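Local coordinates for protein 1-carboxybiuret hydrolase subunit AtzE (Pseudomonas sp., PDB 6C62) that hydrolyses 1-carboxybiuret to urea-1,3-dicarboxylate and ammonia, a step in the bacterial breakdown of the herbicide atrazine, at residues L25-A30 with A160-L165; W185-T190 with W435-C440; G192-R197 with A225-D230. One frame throughout, in Å; residues are numbered along the deposited sequence.

Contact 1. Residues L25-A30 with A160-L165; sequences LATIGA and AGQVPL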
# COMPACT_ATOMS: atom_id res chain seq x y z
N LEU A 25 6.04 -12.48 41.49
CA LEU A 25 4.66 -12.77 41.81
C LEU A 25 4.17 -12.10 43.10
O LEU A 25 3.05 -11.56 43.14
CB LEU A 25 4.39 -14.27 41.83
CG LEU A 25 4.54 -14.95 40.47
CD1 LEU A 25 4.50 -16.46 40.66
CD2 LEU A 25 3.48 -14.47 39.49
N ALA A 26 4.98 -12.13 44.14
CA ALA A 26 4.61 -11.52 45.40
C ALA A 26 4.52 -9.98 45.25
O ALA A 26 3.62 -9.35 45.78
CB ALA A 26 5.61 -11.91 46.46
N THR A 27 5.45 -9.37 44.51
CA THR A 27 5.35 -7.91 44.26
C THR A 27 4.07 -7.53 43.49
O THR A 27 3.38 -6.55 43.81
CB THR A 27 6.57 -7.42 43.49
OG1 THR A 27 7.73 -7.78 44.25
CG2 THR A 27 6.56 -5.88 43.32
N ILE A 28 3.72 -8.34 42.50
CA ILE A 28 2.50 -8.10 41.74
C ILE A 28 1.31 -8.20 42.70
O ILE A 28 0.43 -7.32 42.71
CB ILE A 28 2.38 -9.07 40.55
CG1 ILE A 28 3.45 -8.72 39.52
CG2 ILE A 28 0.99 -9.01 39.93
CD1 ILE A 28 3.72 -9.86 38.54
N GLY A 29 1.28 -9.26 43.52
CA GLY A 29 0.18 -9.48 44.47
C GLY A 29 0.05 -8.30 45.40
O GLY A 29 -1.07 -7.86 45.68
N ALA A 30 1.16 -7.77 45.87
CA ALA A 30 1.10 -6.66 46.83
C ALA A 30 0.82 -5.28 46.26
O ALA A 30 0.30 -4.43 46.99
CB ALA A 30 2.36 -6.60 47.65
N ALA A 160 6.83 0.23 38.83
CA ALA A 160 6.42 -0.32 40.13
C ALA A 160 7.33 -1.44 40.60
O ALA A 160 7.06 -1.99 41.66
CB ALA A 160 4.99 -0.88 40.01
N GLY A 161 8.38 -1.82 39.85
CA GLY A 161 9.25 -2.92 40.21
C GLY A 161 8.64 -4.32 40.08
O GLY A 161 9.17 -5.26 40.64
N GLN A 162 7.53 -4.48 39.33
CA GLN A 162 6.89 -5.81 39.19
C GLN A 162 7.69 -6.71 38.23
O GLN A 162 7.86 -7.88 38.51
CB GLN A 162 5.44 -5.69 38.72
CG GLN A 162 4.50 -4.96 39.71
CD GLN A 162 3.19 -4.49 39.09
OE1 GLN A 162 3.02 -4.59 37.88
NE2 GLN A 162 2.25 -4.02 39.90
N VAL A 163 8.10 -6.16 37.10
CA VAL A 163 8.99 -6.84 36.18
C VAL A 163 10.04 -5.89 35.65
O VAL A 163 9.82 -4.70 35.63
CB VAL A 163 8.22 -7.48 34.96
CG1 VAL A 163 7.34 -8.60 35.44
CG2 VAL A 163 7.37 -6.47 34.23
N PRO A 164 11.20 -6.42 35.26
CA PRO A 164 12.27 -5.62 34.70
C PRO A 164 12.14 -5.32 33.16
O PRO A 164 12.83 -4.46 32.68
CB PRO A 164 13.51 -6.48 34.95
CG PRO A 164 13.01 -7.89 34.87
CD PRO A 164 11.64 -7.82 35.52
N LEU A 165 11.27 -6.05 32.45
CA LEU A 165 11.11 -6.01 30.99
C LEU A 165 9.64 -6.17 30.69
O LEU A 165 8.96 -7.00 31.32
CB LEU A 165 11.89 -7.16 30.37
CG LEU A 165 11.68 -7.47 28.87
CD1 LEU A 165 12.18 -6.33 27.99
CD2 LEU A 165 12.44 -8.74 28.51
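Ile28, midway along 25-30 on the helix 17-35, faces Gln162 in the loop 160-165, their CA atoms 5.6 Å apart and no hydrogen bond joining the two segments. Apolar carbon makes the direct contact, while the amide of Gln162 runs on to polar partners further along the same helix. Ile28 and Gln162 cross at about a right angle, with Ile28 CG1 lying 3.7 Å from Gln162 CB and 3.9 Å from Gln162 CG, so the methylene part of the glutamine serves as a hydrophobic surface. Thr27, the residue before Ile28, turns its methyl to the loop, CG2 being anti to the backbone N (OG1 at chi1 -56°), and CG2 comes within 3.8 Å of Gly161 O. Its hydroxyl meanwhile bonds back to Glu23 O within the helix. The loop itself begins with a Schellman motif that ends the helix 152-159; Gly161 takes the positive phi (71°) of that turn, and the chain then runs toward strand 165-170 of the large mixed sheet of the amidase fold. Beyond CG the Gln162 chain is extended, and its NE2 donates to Thr31 OG1 and Asp32 OD1, just past 25-30. Phe38 of strand 38-41, outermost in the sheet within this chain, touches both Ile28 and Gln162, while Leu115 of strand 113-118 packs against Ile28 and Val163.

Contact 2. Residues W185-T190 with W435-C440; sequences WGLKPT and WNESLC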
# COMPACT_ATOMS: atom_id res chain seq x y z
N TRP A 185 12.64 3.04 30.45
CA TRP A 185 13.27 3.01 29.15
C TRP A 185 12.30 2.38 28.13
O TRP A 185 11.59 1.44 28.46
CB TRP A 185 14.58 2.20 29.16
CG TRP A 185 15.67 2.84 29.91
CD1 TRP A 185 15.91 2.76 31.27
CD2 TRP A 185 16.68 3.67 29.37
NE1 TRP A 185 17.03 3.50 31.60
CE2 TRP A 185 17.52 4.07 30.45
CE3 TRP A 185 16.94 4.17 28.10
CZ2 TRP A 185 18.60 4.93 30.27
CZ3 TRP A 185 18.01 5.02 27.94
CH2 TRP A 185 18.83 5.37 29.01
N GLY A 186 12.30 2.88 26.90
CA GLY A 186 11.54 2.26 25.82
C GLY A 186 12.31 2.32 24.52
O GLY A 186 13.14 3.24 24.29
N LEU A 187 12.04 1.33 23.66
CA LEU A 187 12.59 1.25 22.36
C LEU A 187 11.48 0.96 21.37
O LEU A 187 10.80 -0.09 21.48
CB LEU A 187 13.65 0.12 22.29
CG LEU A 187 14.15 -0.28 20.88
CD1 LEU A 187 14.91 0.85 20.23
CD2 LEU A 187 15.01 -1.55 20.95
N LYS A 188 11.30 1.86 20.42
CA LYS A 188 10.43 1.62 19.26
C LYS A 188 11.38 1.36 18.13
O LYS A 188 12.01 2.30 17.66
CB LYS A 188 9.58 2.82 18.97
CG LYS A 188 8.64 2.57 17.80
CD LYS A 188 8.12 3.82 17.08
CE LYS A 188 9.18 4.61 16.37
NZ LYS A 188 9.73 3.86 15.24
N PRO A 189 11.56 0.10 17.74
CA PRO A 189 12.48 -0.17 16.66
C PRO A 189 11.98 0.37 15.32
O PRO A 189 10.90 0.98 15.22
CB PRO A 189 12.57 -1.72 16.63
CG PRO A 189 11.97 -2.16 17.93
CD PRO A 189 10.89 -1.13 18.16
N THR A 190 12.83 0.23 14.32
CA THR A 190 12.47 0.61 12.94
C THR A 190 11.17 -0.10 12.52
O THR A 190 10.96 -1.26 12.85
CB THR A 190 13.57 0.18 11.96
OG1 THR A 190 14.82 0.78 12.34
CG2 THR A 190 13.22 0.55 10.56
N TRP A 435 16.87 1.56 10.54
CA TRP A 435 17.83 0.46 10.72
C TRP A 435 19.01 0.76 11.65
O TRP A 435 19.85 -0.11 11.87
CB TRP A 435 18.28 -0.20 9.39
CG TRP A 435 17.11 -0.44 8.48
CD1 TRP A 435 16.91 0.12 7.28
CD2 TRP A 435 16.00 -1.31 8.72
NE1 TRP A 435 15.78 -0.36 6.71
CE2 TRP A 435 15.17 -1.22 7.60
CE3 TRP A 435 15.64 -2.16 9.77
CZ2 TRP A 435 13.97 -1.91 7.49
CZ3 TRP A 435 14.44 -2.86 9.67
CH2 TRP A 435 13.63 -2.75 8.53
N ASN A 436 19.01 1.92 12.26
CA ASN A 436 20.14 2.34 13.10
C ASN A 436 19.78 2.35 14.59
O ASN A 436 20.29 3.17 15.36
CB ASN A 436 20.62 3.76 12.67
CG ASN A 436 21.47 3.74 11.43
OD1 ASN A 436 21.80 2.70 10.93
ND2 ASN A 436 21.83 4.90 10.94
N GLU A 437 18.97 1.37 15.02
CA GLU A 437 18.66 1.16 16.45
C GLU A 437 19.92 1.20 17.33
O GLU A 437 19.86 1.75 18.42
CB GLU A 437 18.03 -0.20 16.70
CG GLU A 437 16.58 -0.38 16.27
CD GLU A 437 16.35 -0.72 14.79
OE1 GLU A 437 17.22 -0.44 13.90
OE2 GLU A 437 15.26 -1.23 14.49
N SER A 438 21.02 0.60 16.90
CA SER A 438 22.21 0.56 17.77
C SER A 438 22.81 1.94 18.03
O SER A 438 23.37 2.13 19.11
CB SER A 438 23.25 -0.48 17.31
OG SER A 438 23.83 0.01 16.16
N LEU A 439 22.60 2.93 17.15
CA LEU A 439 22.97 4.34 17.48
C LEU A 439 22.11 4.91 18.59
O LEU A 439 22.61 5.59 19.48
CB LEU A 439 22.90 5.27 16.26
CG LEU A 439 23.86 4.91 15.11
CD1 LEU A 439 23.81 5.96 14.00
CD2 LEU A 439 25.28 4.87 15.66
N CYS A 440 20.80 4.71 18.51
CA CYS A 440 19.88 5.17 19.57
C CYS A 440 20.32 4.56 20.91
O CYS A 440 20.33 5.24 21.95
CB CYS A 440 18.46 4.67 19.33
SG CYS A 440 17.72 5.05 17.76
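Thr190 and Trp435 bring the backbones closest, 5.8 Å between CA atoms, where the chain leaving strand 185-188 passes the start of the helix 437-449. The strand belongs to the central mixed sheet of the amidase fold, and the join shows how one carboxylate and one hydroxyl can fasten a strand exit to a helix start. Glu437, in the first turn, has a chain bent at chi2 (83°), and its OE2 accepts from Thr190 N at 2.8 Å, the donor standing above the carboxylate plane. Thr190 OG1 adds a weak bond to the same oxygen. That hydroxyl is also an acceptor, taking the N-H of Trp435 at 2.8 Å between OG1 and Trp435 N, and so stands between the residue two before the helix start and the carboxylate of its first residue. Glu437 OE1 forms a salt bridge with Arg193, whose positive charge probably helps to stabilise the buried carboxylate. Pro189 CB packs beside that carboxylate, 3.5 Å from Glu437 OE2. The indole of Trp435 reaches a subunit of another protein in the assembly, its NE1 donating to backbone there. Over one face of that indole sits Thr190 CG2, a CH-pi contact 3.6 Å from the centroid of the six-membered ring and 7° off its normal.

Contact 3. Residues G192-R197 with A225-D230; sequences GRLSRR and AMQGPD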
# COMPACT_ATOMS: atom_id res chain seq x y z
N GLY A 192 9.09 -2.47 10.64
CA GLY A 192 9.43 -3.69 9.93
C GLY A 192 10.59 -4.46 10.48
O GLY A 192 10.98 -5.46 9.89
N ARG A 193 11.15 -4.04 11.61
CA ARG A 193 12.22 -4.78 12.25
C ARG A 193 11.76 -6.06 12.98
O ARG A 193 12.35 -7.12 12.84
CB ARG A 193 12.94 -3.84 13.24
CG ARG A 193 14.01 -4.48 14.08
CD ARG A 193 15.26 -4.87 13.32
NE ARG A 193 16.11 -3.70 13.09
CZ ARG A 193 17.33 -3.75 12.52
NH1 ARG A 193 18.04 -2.64 12.39
NH2 ARG A 193 17.79 -4.86 12.04
N LEU A 194 10.77 -5.89 13.87
CA LEU A 194 10.31 -6.95 14.73
C LEU A 194 8.94 -7.48 14.28
O LEU A 194 8.00 -6.72 13.96
CB LEU A 194 10.24 -6.47 16.18
CG LEU A 194 11.49 -6.08 16.90
CD1 LEU A 194 11.20 -5.88 18.37
CD2 LEU A 194 12.59 -7.13 16.77
N SER A 195 8.86 -8.81 14.24
CA SER A 195 7.68 -9.51 13.69
C SER A 195 6.43 -9.18 14.47
O SER A 195 6.43 -9.18 15.73
CB SER A 195 7.87 -11.01 13.74
OG SER A 195 6.65 -11.64 13.33
N ARG A 196 5.37 -8.90 13.75
CA ARG A 196 4.09 -8.55 14.37
C ARG A 196 3.15 -9.78 14.46
O ARG A 196 2.04 -9.66 14.92
CB ARG A 196 3.40 -7.44 13.56
CG ARG A 196 4.21 -6.19 13.58
CD ARG A 196 3.56 -4.99 12.90
NE ARG A 196 2.98 -5.25 11.59
CZ ARG A 196 2.45 -4.31 10.81
NH1 ARG A 196 2.45 -3.02 11.19
NH2 ARG A 196 1.93 -4.63 9.66
N ARG A 197 3.62 -10.94 14.02
CA ARG A 197 2.79 -12.13 13.96
C ARG A 197 2.35 -12.63 15.36
O ARG A 197 3.13 -12.72 16.31
CB ARG A 197 3.55 -13.22 13.19
CG ARG A 197 2.73 -14.50 13.05
CD ARG A 197 3.18 -15.37 11.91
NE ARG A 197 4.59 -15.79 12.03
CZ ARG A 197 5.00 -16.98 12.47
NH1 ARG A 197 4.13 -17.86 12.89
NH2 ARG A 197 6.31 -17.32 12.45
N ALA A 225 17.35 -10.54 21.41
CA ALA A 225 16.61 -11.79 21.51
C ALA A 225 15.43 -11.91 20.54
O ALA A 225 15.13 -13.02 20.05
CB ALA A 225 16.14 -11.99 22.96
N MET A 226 14.78 -10.78 20.27
CA MET A 226 13.56 -10.72 19.47
C MET A 226 13.79 -10.56 17.92
O MET A 226 12.91 -10.81 17.12
CB MET A 226 12.73 -9.56 19.99
CG MET A 226 12.13 -9.90 21.33
SD MET A 226 10.83 -8.71 21.81
CE MET A 226 11.80 -7.25 22.11
N GLN A 227 14.98 -10.16 17.56
CA GLN A 227 15.32 -9.87 16.16
C GLN A 227 15.33 -11.10 15.28
O GLN A 227 15.63 -12.19 15.76
CB GLN A 227 16.70 -9.27 16.07
CG GLN A 227 16.84 -7.79 16.38
CD GLN A 227 18.21 -7.29 15.94
OE1 GLN A 227 18.50 -7.35 14.76
NE2 GLN A 227 19.04 -6.82 16.88
N GLY A 228 15.03 -10.93 14.00
CA GLY A 228 15.14 -12.01 13.04
C GLY A 228 14.01 -11.95 12.03
O GLY A 228 12.87 -11.59 12.38
N PRO A 229 14.29 -12.35 10.79
CA PRO A 229 13.24 -12.43 9.77
C PRO A 229 12.13 -13.38 10.16
O PRO A 229 12.33 -14.27 10.95
CB PRO A 229 13.95 -12.94 8.51
CG PRO A 229 15.22 -13.54 9.00
CD PRO A 229 15.58 -12.94 10.31
N ASP A 230 10.93 -13.11 9.66
CA ASP A 230 9.80 -13.97 9.82
C ASP A 230 9.04 -13.91 8.50
O ASP A 230 8.20 -13.00 8.27
CB ASP A 230 8.93 -13.44 10.95
CG ASP A 230 7.70 -14.31 11.19
OD1 ASP A 230 7.57 -15.36 10.51
OD2 ASP A 230 6.88 -13.95 12.08
O HOH W 1 17.13 -7.47 12.44
O HOH W 2 14.56 -8.27 13.25
O HOH W 3 11.59 -10.08 14.78
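Three waters bridge Gly192-Arg197 and Ala225-Asp230, whose direct polar bonds across the contact gather at one carboxylate, that of Asp230. Asp230 OD2 accepts twice: Ser195 OG gives a short bond of 2.6 Å to its anti lone pair, and Arg197 NE lies 2.9 Å from OD2 on the syn side. Arg197 approaches side-on, completing the salt bridge with NH2 to Asp230 OD1 at 3.0 Å; the guanidinium and carboxylate planes are turned 60° apart, so the pair is not coplanar. Ser195 OG, anti to its own backbone N (chi1 174°), also accepts from Arg197 N, an ST turn that ties the arginine's backbone to the hydroxyl its side chain's partner uses.

Elsewhere along the interface solvent does the joining. One water accepts from Ser195 N and donates to Met226 O and Gly228 O. A second spans Arg193 O and Gly228 N. Arg193 NH2 and Gln227 OE1 stand 3.8 Å apart, and the remaining water relays between them, 2.7 Å from each; Arg193 is also held by its salt bridge to Glu437, and Gln227 OE1 accepts from Gln242 N. Leu194 fills the apolar part, CD1 meeting Met226 CE at 4.0 Å and CD2 lying against the backbone of Met226 and Gln227. Gln227, the first residue to leave helical geometry, marks the end of helix 216-226. Helix 102-109 packs alongside, Val102 touching Ser195, Arg197 and Asp230, Leu107 touching Met226, and Arg106 donating to the carbonyls of Met226, Gly228 and Pro229; 192-197 lies in the connection between strands 185-188 and 208-213 of the central sheet.

In the fold
From the N terminus, contact 1 comes first: the helix 17-35 meets the loop leading into strand 165-170, closing a loop of 129 residues before either of the others begins. Contact 2 then opens at strand 185-188 and closes only at the helix 437-449, enclosing contact 3, which joins 192-197 to the end of helix 216-226 across 27 intervening residues. Contacts 2 and 3 touch, sharing the charge pair of Arg193 and Glu437 and packing Pro189 CG against Leu194 CD1, whereas contact 1 lies apart, its centre about 26 Å from that of contact 2. Together they tie helices to the central sheet and its connecting loops.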